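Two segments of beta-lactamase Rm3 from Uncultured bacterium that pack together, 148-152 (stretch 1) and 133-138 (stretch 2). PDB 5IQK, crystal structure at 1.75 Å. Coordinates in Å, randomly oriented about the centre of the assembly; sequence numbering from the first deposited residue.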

# COMPACT_ATOMS: atom_id res chain seq x y z
N THR A 148 4.64 -2.60 12.15
CA THR A 148 3.39 -2.66 12.89
C THR A 148 2.24 -2.37 11.94
O THR A 148 2.28 -1.43 11.14
CB THR A 148 3.36 -1.66 14.07
OG1 THR A 148 4.44 -1.95 14.96
CG2 THR A 148 2.06 -1.76 14.85
N ALA A 149 1.22 -3.22 12.00
CA ALA A 149 0.03 -3.07 11.17
C ALA A 149 -1.00 -2.18 11.84
O ALA A 149 -1.20 -2.24 13.05
CB ALA A 149 -0.56 -4.43 10.87
N HIS A 150 -1.66 -1.35 11.04
CA HIS A 150 -2.73 -0.50 11.54
C HIS A 150 -3.94 -0.69 10.66
O HIS A 150 -3.88 -0.42 9.46
CB HIS A 150 -2.31 0.97 11.56
CG HIS A 150 -1.06 1.22 12.33
ND1 HIS A 150 -1.05 1.56 13.67
CD2 HIS A 150 0.24 1.17 11.95
CE1 HIS A 150 0.19 1.71 14.07
NE2 HIS A 150 1.00 1.48 13.05
N ALA A 151 -5.04 -1.16 11.24
CA ALA A 151 -6.26 -1.35 10.44
C ALA A 151 -6.74 -0.00 9.90
O ALA A 151 -7.01 0.91 10.68
CB ALA A 151 -7.35 -2.02 11.27
N THR A 152 -6.83 0.12 8.57
CA THR A 152 -7.35 1.34 7.95
C THR A 152 -8.32 1.05 6.80
O THR A 152 -8.07 1.39 5.64
CB THR A 152 -6.20 2.27 7.43
OG1 THR A 152 -5.38 1.58 6.48
CG2 THR A 152 -5.36 2.77 8.60
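Stretch 2, residues 133-138: LARDGG

Stretch 2 meets the strand segment Thr 148 to Ala 151 as a tight turn, the turn portion, Asp 136 to Gly 138, running against the strand's direction: Asp 136 lies near His 150, with CA to CA at 4.8 Å, and Gly 138 near Ala 149, with CA to CA at 5.2 Å. Three hydrogen bonds join the two segments, and the two segments bury 285 Å² between them, both sides summed.

Leu 133, in an extended conformation, makes no contact with the strand; its side chain is out of reach. The chain comes within reach at Ala 134, whose CA-to-CB bond points toward the strand. Its methyl meets another methyl, with CB of Ala 134 4.3 Å from CB of Ala 149, a small apolar contact between two buried alanines.

Arg 135 opens a type II beta turn that ends at Gly 138. Its CA-to-CB bond points away from the strand, and its long side chain, m at chi1 and t at chi2 and chi3, is exposed, as suits a charged group. The backbone does the work here: O of Arg 135 lies 3.7 Å from CB of Ala 149 and accepts the turn's hydrogen bond from N of Gly 138 at 2.9 Å.

Asp 136 takes the second position of the turn, with phi/psi of -55/127. Its CA-to-CB bond points sideways, but the t rotamer brings the carboxylate closer to the strand, where OD1 accepts a hydrogen bond from N of Ala 151 at 2.7 Å. A short acidic side chain thus supplies an acceptor for a strand amide. The same OD1 lies 3.5 Å from CA of His 150, whose own side chain starts away from the turn.

Gly 137 follows with a positive phi, 84/2, the conformation expected at the third position of a type II turn. A CB here would be jammed against the carbonyl oxygen of Asp 136, so glycine fits the backbone itself. Its N donates to O of Ala 149 at 2.7 Å.

Gly 138 closes the turn and returns to an extended conformation. An ideal CB on this residue would lie only 2.9 Å from O of Arg 135, a clash that the absence of a side chain avoids. Its O accepts a nearly straight hydrogen bond from N of Ala 149 at 2.8 Å and also receives a CA-H...O contact from CA of Thr 148 at 3.3 Å. Ala 149 is therefore bound through both its N and its O, to two successive glycines, while its methyl packs against O of Arg 135 and CB of Ala 134.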

# COMPACT_ATOMS: atom_id res chain seq x y z
N LEU A 133 -2.17 -13.81 9.02
CA LEU A 133 -3.13 -12.73 9.23
C LEU A 133 -2.51 -11.59 10.04
O LEU A 133 -1.87 -11.83 11.07
CB LEU A 133 -4.38 -13.27 9.93
CG LEU A 133 -5.12 -14.32 9.11
CD1 LEU A 133 -6.38 -14.78 9.83
CD2 LEU A 133 -5.47 -13.76 7.74
N ALA A 134 -2.70 -10.37 9.56
CA ALA A 134 -2.22 -9.17 10.24
C ALA A 134 -3.40 -8.39 10.82
O ALA A 134 -4.20 -7.83 10.09
CB ALA A 134 -1.44 -8.29 9.27
N ARG A 135 -3.48 -8.36 12.14
CA ARG A 135 -4.57 -7.65 12.81
C ARG A 135 -4.04 -6.30 13.26
O ARG A 135 -2.83 -6.07 13.30
CB ARG A 135 -5.05 -8.47 14.00
CG ARG A 135 -5.43 -9.88 13.61
CD ARG A 135 -6.11 -10.65 14.72
NE ARG A 135 -6.35 -12.03 14.31
CZ ARG A 135 -7.44 -12.44 13.66
NH1 ARG A 135 -8.40 -11.58 13.35
NH2 ARG A 135 -7.56 -13.72 13.33
N ASP A 136 -4.96 -5.40 13.62
CA ASP A 136 -4.60 -4.07 14.09
C ASP A 136 -3.62 -4.14 15.27
O ASP A 136 -3.86 -4.83 16.26
CB ASP A 136 -5.86 -3.29 14.48
CG ASP A 136 -5.57 -1.85 14.84
OD1 ASP A 136 -5.13 -1.09 13.96
OD2 ASP A 136 -5.79 -1.48 16.02
N GLY A 137 -2.51 -3.44 15.14
CA GLY A 137 -1.50 -3.41 16.18
C GLY A 137 -0.55 -4.59 16.12
O GLY A 137 0.32 -4.72 16.98
N GLY A 138 -0.72 -5.46 15.13
CA GLY A 138 0.13 -6.63 14.98
C GLY A 138 1.54 -6.22 14.61
O GLY A 138 1.72 -5.40 13.71